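Local coordinates for phosphoglycerate dehydrogenase (Lactobacillus plantarum, PDB 3EVT), which probably catalyses the NAD-dependent oxidation of 3-phospho-D-glycerate to 3-phosphooxypyruvate, the step that commits carbon to serine synthesis, at residues V4-A9 against W25-A30; D39-M44 against N60-V65; G84-N89 against G303-N308. All coordinates share one frame; numbering follows the deposited sequence.

In the fold
From the N terminus, strand 3-6 leads through helix 12-21 to strand 26-29, and contact 1 closes that loop. Strand 41-45 then runs on through helix 50-56 to strand 64-66, where contact 2 closes the next. The two touch through strands 3-6 and 41-45, with centres about 11 Å apart. Contact 3 opens at strand 86-88, beside strand 64-66, and closes over 200 residues later, after the NAD-binding domain and helix 284-302. The three follow in series along the chain; none nests in or crosses another. Contacts 1 and 2 each pair two strands of the smaller domain's five-stranded parallel sheet; pairing of 64-66 with 86-88 joins them to contact 3, which ties the C-terminal segment to its edge.

Contact 1 of 3, residues V4-A9 against W25-A30; sequences VLMAQA and WTFKDA
Val4 and Lys28 form the centre of a parallel ladder between the two strands of a beta-alpha-beta unit, strand 3-6, helix 12-21 and strand 26-29. Val4 N donates to Thr26 O at 2.7 Å, the straightest bond of the set with an N-H...O angle of 164°, and Val4 O accepts from Lys28 N, also at 2.7 Å. Met6 N continues the pattern to Lys28 O, standing well above the plane of that carbonyl. The last rung, Ala30 N to Met6 O, is weak at 3.4 Å, as the strands give way to loop.

The side chains of Val4, Met6 and Phe27 share one face; helix 12-21 covers Met6 and Phe27, and helix 284-302 covers Val4. Val4 CG2, placed anti to the carbonyl carbon, does double duty: it meets Phe27 CE1 at 3.5 Å and, beyond the end of strand 26-29, Trp25 CE3 at 3.6 Å. A beta-branched residue suits this spot, because it is compact yet spreads a methyl between two aromatic rings. Met6 bends at chi2 (-70°), which brings SD to the edge of the Phe27 ring, near the ring plane. Phe27 packs between strand 3-6 and Leu15 and Leu18 of the helix; an alanine here would probably open a gap beside those leucines, leaving the Met6 sulfur without its ring and Val4 CG2 with Trp25 alone of its two rings.

Leu5 and Lys28 occupy the opposite face. The lysine carries its charge away from the strand, to a salt bridge with Asp37 and a hydrogen bond to Ala32 O, so a long chain with a polar tip fits this edge strand. Leu5 sets CD1 3.5 Å from Ala30 CA and 3.6 Å from Ala30 CB.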
loop_
_atom_site.group_PDB
_atom_site.type_symbol
_atom_site.label_atom_id
_atom_site.label_comp_id
_atom_site.label_asym_id
_atom_site.label_seq_id
_atom_site.Cartn_x
_atom_site.Cartn_y
_atom_site.Cartn_z
ATOM N N VAL A 4 -9.594 25.928 17.061
ATOM C CA VAL A 4 -8.336 25.244 17.212
ATOM C C VAL A 4 -7.264 26.235 17.652
ATOM O O VAL A 4 -7.063 27.278 17.019
ATOM C CB VAL A 4 -7.849 24.586 15.903
ATOM C CG1 VAL A 4 -6.555 23.765 16.174
ATOM C CG2 VAL A 4 -8.932 23.722 15.315
ATOM N N LEU A 5 -6.550 25.872 18.712
ATOM C CA LEU A 5 -5.409 26.648 19.143
ATOM C C LEU A 5 -4.232 26.169 18.340
ATOM O O LEU A 5 -3.780 25.058 18.543
ATOM C CB LEU A 5 -5.103 26.371 20.611
ATOM C CG LEU A 5 -3.847 27.081 21.122
ATOM C CD1 LEU A 5 -4.002 28.586 20.909
ATOM C CD2 LEU A 5 -3.674 26.846 22.618
ATOM N N MET A 6 -3.760 27.002 17.419
ATOM C CA MET A 6 -2.570 26.750 16.655
ATOM C C MET A 6 -1.285 27.150 17.404
ATOM O O MET A 6 -0.701 28.184 17.171
ATOM C CB MET A 6 -2.704 27.478 15.346
ATOM C CG MET A 6 -4.007 27.083 14.635
ATOM S SD MET A 6 -4.025 25.378 14.003
ATOM C CE MET A 6 -3.005 25.587 12.558
ATOM N N ALA A 7 -0.810 26.289 18.288
ATOM C CA ALA A 7 0.469 26.540 18.955
ATOM C C ALA A 7 1.695 26.239 18.038
ATOM O O ALA A 7 2.650 27.022 18.008
ATOM C CB ALA A 7 0.523 25.801 20.252
ATOM N N GLN A 8 1.657 25.165 17.248
ATOM C CA GLN A 8 2.679 24.949 16.202
ATOM C C GLN A 8 2.452 25.901 15.021
ATOM O O GLN A 8 1.331 26.027 14.555
ATOM C CB GLN A 8 2.617 23.509 15.719
ATOM C CG GLN A 8 3.473 23.177 14.500
ATOM C CD GLN A 8 4.951 23.485 14.704
ATOM O OE1 GLN A 8 5.631 24.036 13.808
ATOM N NE2 GLN A 8 5.464 23.126 15.890
ATOM N N ALA A 9 3.500 26.584 14.554
ATOM C CA ALA A 9 3.419 27.422 13.337
ATOM C C ALA A 9 3.120 26.615 12.045
ATOM O O ALA A 9 3.441 25.430 11.941
ATOM C CB ALA A 9 4.713 28.214 13.176
ATOM N N TRP A 25 -14.857 26.581 11.423
ATOM C CA TRP A 25 -13.900 26.466 12.504
ATOM C C TRP A 25 -12.997 27.704 12.527
ATOM O O TRP A 25 -12.714 28.268 11.498
ATOM C CB TRP A 25 -13.075 25.197 12.325
ATOM C CG TRP A 25 -13.719 23.968 12.901
ATOM C CD1 TRP A 25 -14.704 23.213 12.326
ATOM C CD2 TRP A 25 -13.422 23.334 14.170
ATOM N NE1 TRP A 25 -15.042 22.168 13.161
ATOM C CE2 TRP A 25 -14.292 22.235 14.303
ATOM C CE3 TRP A 25 -12.511 23.596 15.196
ATOM C CZ2 TRP A 25 -14.260 21.384 15.400
ATOM C CZ3 TRP A 25 -12.484 22.753 16.304
ATOM C CH2 TRP A 25 -13.355 21.670 16.401
ATOM N N THR A 26 -12.556 28.132 13.707
ATOM C CA THR A 26 -11.527 29.148 13.832
ATOM C C THR A 26 -10.189 28.501 14.186
ATOM O O THR A 26 -10.072 27.792 15.205
ATOM C CB THR A 26 -11.835 30.146 14.979
ATOM O OG1 THR A 26 -13.182 30.589 14.875
ATOM C CG2 THR A 26 -10.953 31.348 14.858
ATOM N N PHE A 27 -9.184 28.771 13.359
ATOM C CA PHE A 27 -7.821 28.330 13.612
ATOM C C PHE A 27 -7.027 29.483 14.239
ATOM O O PHE A 27 -6.488 30.340 13.561
ATOM C CB PHE A 27 -7.241 27.741 12.315
ATOM C CG PHE A 27 -8.069 26.608 11.798
ATOM C CD1 PHE A 27 -7.828 25.306 12.260
ATOM C CD2 PHE A 27 -9.185 26.851 10.981
ATOM C CE1 PHE A 27 -8.626 24.243 11.864
ATOM C CE2 PHE A 27 -9.995 25.794 10.567
ATOM C CZ PHE A 27 -9.713 24.474 11.002
ATOM N N LYS A 28 -6.998 29.520 15.565
ATOM C CA LYS A 28 -6.433 30.700 16.230
ATOM C C LYS A 28 -4.949 30.620 16.657
ATOM O O LYS A 28 -4.577 29.864 17.561
ATOM C CB LYS A 28 -7.291 31.120 17.435
ATOM C CG LYS A 28 -7.006 32.582 17.848
ATOM C CD LYS A 28 -8.111 33.220 18.702
ATOM C CE LYS A 28 -8.131 34.755 18.496
ATOM N NZ LYS A 28 -8.244 35.534 19.780
ATOM N N ASP A 29 -4.121 31.428 16.016
ATOM C CA ASP A 29 -2.741 31.646 16.455
ATOM C C ASP A 29 -2.656 31.824 17.985
ATOM O O ASP A 29 -3.365 32.642 18.559
ATOM C CB ASP A 29 -2.189 32.883 15.729
ATOM C CG ASP A 29 -0.659 33.001 15.806
ATOM O OD1 ASP A 29 -0.032 32.411 16.730
ATOM O OD2 ASP A 29 -0.092 33.719 14.940
ATOM N N ALA A 30 -1.793 31.057 18.646
ATOM C CA ALA A 30 -1.702 31.141 20.108
ATOM C C ALA A 30 -1.293 32.516 20.673
ATOM O O ALA A 30 -1.464 32.776 21.858
ATOM C CB ALA A 30 -0.772 30.084 20.621
#

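Contact 2 of 3, residues D39-M44 against N60-V65; sequences DQIEVM and NQLKFV
Val43 and Phe64, paired in parallel register, mark the tight end of this contact, where they, Met44 and Val65 are all buried. Met44 N donates to Phe64 O at 3.0 Å, and Glu42 O is gripped twice, by Lys63 N at 2.8 Å and by Phe64 N at 3.1 Å. Two donors on one carbonyl fasten the point where the segment 60-65 enters its strand.

Apolar side chains fill both faces of the sheet here. Val43 CG1, anti to the backbone N (chi1 177°), reaches Phe64 CD2 at 3.6 Å, the two side chains crossing at a slant; Phe292 and Phe299 of helix 284-302 cover the valine. On the reverse face Met44 CB meets Val65 CG2, while the flexible methionine chain swings its CE to 4.1 Å from Leu62 CD2. Both Met44 and Leu62 touch Leu51 of helix 50-56, a place suited to long apolar chains.

Toward Asp39 and Asn60 the ladder gives way to irregular backbone: no backbone-to-backbone hydrogen bonds link Asp39-Ile41 to Asn60-Leu62. This is the solvent side, with Gln61 exposed and Glu42 and Lys63 partly so. A water bridges Ile41 O, to which it donates, and Gln61 N, from which it accepts. The extended Gln61 chain sends NE2 to Asp39 O at 2.9 Å. Asn60 OD1 accepts from Leu62 N at 2.9 Å, in the carbonyl plane on a lone pair, an Asx turn that shapes the approach to the strand. Glu42 and Lys63 lie side by side, but their salt bridge is long; Lys63 NZ also donates to Gln61 O. Asp39 turns its charge to Arg57 and Thr59.

A regular strand pair preceded by an irregular, water-bridged entry thus joins the strands of the beta-alpha-beta unit 41-45, 50-56 and 64-66 within a parallel, flavodoxin-like alpha/beta sheet.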
loop_
_atom_site.group_PDB
_atom_site.type_symbol
_atom_site.label_atom_id
_atom_site.label_comp_id
_atom_site.label_asym_id
_atom_site.label_seq_id
_atom_site.Cartn_x
_atom_site.Cartn_y
_atom_site.Cartn_z
ATOM N N ASP A 39 -12.623 28.614 26.720
ATOM C CA ASP A 39 -13.575 27.507 26.778
ATOM C C ASP A 39 -14.112 27.169 25.371
ATOM O O ASP A 39 -14.917 26.269 25.198
ATOM C CB ASP A 39 -14.701 27.800 27.787
ATOM C CG ASP A 39 -14.204 27.795 29.238
ATOM O OD1 ASP A 39 -12.979 27.599 29.440
ATOM O OD2 ASP A 39 -15.031 27.972 30.174
ATOM N N GLN A 40 -13.624 27.916 24.386
ATOM C CA GLN A 40 -13.929 27.719 22.976
ATOM C C GLN A 40 -13.028 26.671 22.281
ATOM O O GLN A 40 -13.439 26.003 21.319
ATOM C CB GLN A 40 -13.675 29.031 22.269
ATOM C CG GLN A 40 -14.516 30.158 22.791
ATOM C CD GLN A 40 -15.933 29.810 22.561
ATOM O OE1 GLN A 40 -16.564 30.287 21.593
ATOM N NE2 GLN A 40 -16.442 28.908 23.397
ATOM N N ILE A 41 -11.778 26.613 22.745
ATOM C CA ILE A 41 -10.737 25.721 22.233
ATOM C C ILE A 41 -11.082 24.215 22.363
ATOM O O ILE A 41 -11.049 23.648 23.438
ATOM C CB ILE A 41 -9.382 26.075 22.942
ATOM C CG1 ILE A 41 -9.080 27.557 22.697
ATOM C CG2 ILE A 41 -8.244 25.149 22.515
ATOM C CD1 ILE A 41 -7.921 28.139 23.509
ATOM N N GLU A 42 -11.393 23.557 21.251
ATOM C CA GLU A 42 -11.665 22.116 21.364
ATOM C C GLU A 42 -10.482 21.254 20.933
ATOM O O GLU A 42 -10.383 20.086 21.286
ATOM C CB GLU A 42 -12.926 21.725 20.593
ATOM C CG GLU A 42 -14.177 22.417 21.100
ATOM C CD GLU A 42 -15.420 21.988 20.312
ATOM O OE1 GLU A 42 -15.544 20.797 19.952
ATOM O OE2 GLU A 42 -16.265 22.859 20.029
ATOM N N VAL A 43 -9.595 21.857 20.158
ATOM C CA VAL A 43 -8.432 21.167 19.660
ATOM C C VAL A 43 -7.168 22.044 19.814
ATOM O O VAL A 43 -7.217 23.271 19.726
ATOM C CB VAL A 43 -8.625 20.821 18.198
ATOM C CG1 VAL A 43 -7.365 20.162 17.637
ATOM C CG2 VAL A 43 -9.897 19.962 18.033
ATOM N N MET A 44 -6.042 21.391 20.062
ATOM C CA MET A 44 -4.796 22.085 20.143
ATOM C C MET A 44 -3.834 21.429 19.167
ATOM O O MET A 44 -3.604 20.204 19.198
ATOM C CB MET A 44 -4.284 22.073 21.611
ATOM C CG MET A 44 -3.188 23.130 21.947
ATOM S SD MET A 44 -2.626 23.052 23.712
ATOM C CE MET A 44 -4.228 22.747 24.423
ATOM N N ASN A 60 -13.956 23.939 30.453
ATOM C CA ASN A 60 -13.265 23.924 29.168
ATOM C C ASN A 60 -13.954 22.899 28.276
ATOM O O ASN A 60 -14.681 22.046 28.775
ATOM C CB ASN A 60 -11.773 23.614 29.339
ATOM C CG ASN A 60 -11.494 22.153 29.633
ATOM O OD1 ASN A 60 -11.385 21.327 28.726
ATOM N ND2 ASN A 60 -11.295 21.841 30.893
ATOM N N GLN A 61 -13.693 22.942 26.980
ATOM C CA GLN A 61 -14.244 21.933 26.081
ATOM C C GLN A 61 -13.171 21.243 25.268
ATOM O O GLN A 61 -13.381 20.934 24.084
ATOM C CB GLN A 61 -15.235 22.582 25.151
ATOM C CG GLN A 61 -16.360 23.239 25.904
ATOM C CD GLN A 61 -17.437 23.708 24.978
ATOM O OE1 GLN A 61 -18.255 22.893 24.503
ATOM N NE2 GLN A 61 -17.445 25.014 24.682
ATOM N N LEU A 62 -12.015 21.009 25.876
ATOM C CA LEU A 62 -10.900 20.480 25.089
ATOM C C LEU A 62 -11.155 19.019 24.815
ATOM O O LEU A 62 -11.527 18.252 25.721
ATOM C CB LEU A 62 -9.552 20.677 25.785
ATOM C CG LEU A 62 -8.301 20.238 25.031
ATOM C CD1 LEU A 62 -8.044 21.143 23.828
ATOM C CD2 LEU A 62 -7.046 20.206 25.964
ATOM N N LYS A 63 -10.955 18.624 23.556
ATOM C CA LYS A 63 -11.270 17.276 23.161
ATOM C C LYS A 63 -10.089 16.529 22.503
ATOM O O LYS A 63 -9.981 15.324 22.601
ATOM C CB LYS A 63 -12.492 17.323 22.241
ATOM C CG LYS A 63 -13.775 17.836 22.899
ATOM C CD LYS A 63 -14.975 17.646 21.969
ATOM C CE LYS A 63 -15.957 18.821 22.045
ATOM N NZ LYS A 63 -16.120 19.316 23.434
ATOM N N PHE A 64 -9.198 17.243 21.827
ATOM C CA PHE A 64 -8.120 16.590 21.080
ATOM C C PHE A 64 -6.857 17.447 21.142
ATOM O O PHE A 64 -6.886 18.582 20.729
ATOM C CB PHE A 64 -8.597 16.307 19.618
ATOM C CG PHE A 64 -7.469 16.013 18.591
ATOM C CD1 PHE A 64 -6.398 15.164 18.896
ATOM C CD2 PHE A 64 -7.557 16.537 17.295
ATOM C CE1 PHE A 64 -5.386 14.882 17.936
ATOM C CE2 PHE A 64 -6.588 16.262 16.309
ATOM C CZ PHE A 64 -5.473 15.454 16.638
ATOM N N VAL A 65 -5.748 16.901 21.675
ATOM C CA VAL A 65 -4.416 17.566 21.550
ATOM C C VAL A 65 -3.490 16.814 20.575
ATOM O O VAL A 65 -3.258 15.622 20.718
ATOM C CB VAL A 65 -3.710 17.707 22.919
ATOM C CG1 VAL A 65 -2.307 18.305 22.748
ATOM C CG2 VAL A 65 -4.524 18.590 23.841
HETATM O O HOH W 1 -11.747 24.537 26.151
#

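Contact 3 of 3, residues G84-N89 against G303-N308; sequences GVVVAN and GTLVRN
Asn89 and Asn308 exchange the two hydrogen bonds of this contact. Asn89 N donates to Asn308 O at 3.2 Å, and Asn308 ND2 returns a bond to Asn89 O at 3.1 Å, with the acceptor in the plane of its amide but the donor above the carbonyl plane. The two side-chain amides are turned 83° against each other. Asparagine suits position 308 twice over: its backbone adopts positive phi (63°), which this residue tolerates well, and its ND2 also donates to Ser91 O. Asn89 turns its own ND2 elsewhere, to Ala70 O.

A supporting polar layer lies behind. Arg307 NE, above the plane of the Asn308 side-chain carbonyl, donates to Asn308 OD1 at 3.2 Å, and NH2 donates to Ser91 O, so the arginine probably helps hold the Asn308 amide; it also packs on Thr136 of the second subunit.

Apolar packing is carried by Leu305, whose CD1 lies 3.6 Å from Val86 CG2 and 4.0 Å from Ala88 CB, the leucine and valine sliding past each other in opposite directions. The small alanine lets the loop close in, its CB 3.5 Å from Arg307 O.

Gly303, with positive phi, follows helix 284-302, and the chain then returns along strand 86-88, completing a domain built from both ends of the chain, as in other D-2-hydroxyacid dehydrogenases, around an inserted NAD-binding Rossmann domain.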
loop_
_atom_site.group_PDB
_atom_site.type_symbol
_atom_site.label_atom_id
_atom_site.label_comp_id
_atom_site.label_asym_id
_atom_site.label_seq_id
_atom_site.Cartn_x
_atom_site.Cartn_y
_atom_site.Cartn_z
ATOM N N GLY A 84 -11.115 13.153 29.373
ATOM C CA GLY A 84 -11.460 12.442 28.116
ATOM C C GLY A 84 -10.818 13.013 26.834
ATOM O O GLY A 84 -11.306 12.788 25.724
ATOM N N VAL A 85 -9.719 13.749 26.978
ATOM C CA VAL A 85 -9.044 14.278 25.810
ATOM C C VAL A 85 -8.264 13.208 25.048
ATOM O O VAL A 85 -7.521 12.466 25.657
ATOM C CB VAL A 85 -8.145 15.437 26.188
ATOM C CG1 VAL A 85 -7.440 15.954 24.896
ATOM C CG2 VAL A 85 -9.025 16.524 26.824
ATOM N N VAL A 86 -8.470 13.113 23.726
ATOM C CA VAL A 86 -7.611 12.241 22.889
ATOM C C VAL A 86 -6.326 12.971 22.490
ATOM O O VAL A 86 -6.344 14.165 22.272
ATOM C CB VAL A 86 -8.342 11.564 21.635
ATOM C CG1 VAL A 86 -9.537 10.651 22.093
ATOM C CG2 VAL A 86 -8.753 12.554 20.577
ATOM N N VAL A 87 -5.216 12.235 22.450
ATOM C CA VAL A 87 -3.924 12.789 22.085
ATOM C C VAL A 87 -3.259 11.931 20.999
ATOM O O VAL A 87 -3.354 10.705 21.016
ATOM C CB VAL A 87 -2.990 12.902 23.324
ATOM C CG1 VAL A 87 -1.696 13.622 22.960
ATOM C CG2 VAL A 87 -3.710 13.630 24.446
ATOM N N ALA A 88 -2.605 12.588 20.041
ATOM C CA ALA A 88 -1.783 11.906 19.031
ATOM C C ALA A 88 -0.452 12.617 19.008
ATOM O O ALA A 88 -0.378 13.796 19.415
ATOM C CB ALA A 88 -2.414 11.950 17.652
ATOM N N ASN A 89 0.585 11.900 18.538
ATOM C CA ASN A 89 1.921 12.448 18.372
ATOM C C ASN A 89 2.381 12.293 16.927
ATOM O O ASN A 89 1.549 12.132 16.029
ATOM C CB ASN A 89 2.884 11.832 19.384
ATOM C CG ASN A 89 3.188 10.413 19.085
ATOM O OD1 ASN A 89 2.715 9.854 18.096
ATOM N ND2 ASN A 89 3.988 9.796 19.946
ATOM N N GLY A 303 -15.083 12.155 15.850
ATOM C CA GLY A 303 -14.489 12.201 17.166
ATOM C C GLY A 303 -13.318 11.253 17.367
ATOM O O GLY A 303 -12.703 11.256 18.424
ATOM N N THR A 304 -12.960 10.457 16.372
ATOM C CA THR A 304 -11.794 9.587 16.550
ATOM C C THR A 304 -10.580 10.075 15.740
ATOM O O THR A 304 -10.711 10.975 14.900
ATOM C CB THR A 304 -12.133 8.121 16.149
ATOM O OG1 THR A 304 -12.542 8.086 14.765
ATOM C CG2 THR A 304 -13.275 7.621 17.041
ATOM N N LEU A 305 -9.435 9.430 15.986
ATOM C CA LEU A 305 -8.163 9.726 15.338
ATOM C C LEU A 305 -7.796 8.591 14.414
ATOM O O LEU A 305 -8.206 7.441 14.647
ATOM C CB LEU A 305 -7.061 9.884 16.394
ATOM C CG LEU A 305 -7.381 10.985 17.393
ATOM C CD1 LEU A 305 -6.248 11.099 18.454
ATOM C CD2 LEU A 305 -7.632 12.295 16.610
ATOM N N VAL A 306 -7.010 8.893 13.381
ATOM C CA VAL A 306 -6.549 7.865 12.484
ATOM C C VAL A 306 -5.061 7.535 12.565
ATOM O O VAL A 306 -4.656 6.494 12.065
ATOM C CB VAL A 306 -6.799 8.239 11.062
ATOM C CG1 VAL A 306 -6.163 9.563 10.754
ATOM C CG2 VAL A 306 -6.220 7.161 10.183
ATOM N N ARG A 307 -4.242 8.420 13.149
ATOM C CA ARG A 307 -2.790 8.237 13.083
ATOM C C ARG A 307 -2.135 8.551 14.431
ATOM O O ARG A 307 -2.372 9.599 15.006
ATOM C CB ARG A 307 -2.215 9.143 11.986
ATOM C CG ARG A 307 -0.724 9.241 11.975
ATOM C CD ARG A 307 -0.080 8.008 11.291
ATOM N NE ARG A 307 1.383 8.046 11.349
ATOM C CZ ARG A 307 2.160 8.545 10.400
ATOM N NH1 ARG A 307 1.605 9.033 9.286
ATOM N NH2 ARG A 307 3.484 8.556 10.563
ATOM N N ASN A 308 -1.309 7.652 14.940
ATOM C CA ASN A 308 -0.444 7.968 16.106
ATOM C C ASN A 308 -1.168 8.290 17.390
ATOM O O ASN A 308 -0.611 8.998 18.264
ATOM C CB ASN A 308 0.531 9.115 15.805
ATOM C CG ASN A 308 1.561 8.720 14.762
ATOM O OD1 ASN A 308 1.663 7.546 14.451
ATOM N ND2 ASN A 308 2.301 9.681 14.201
#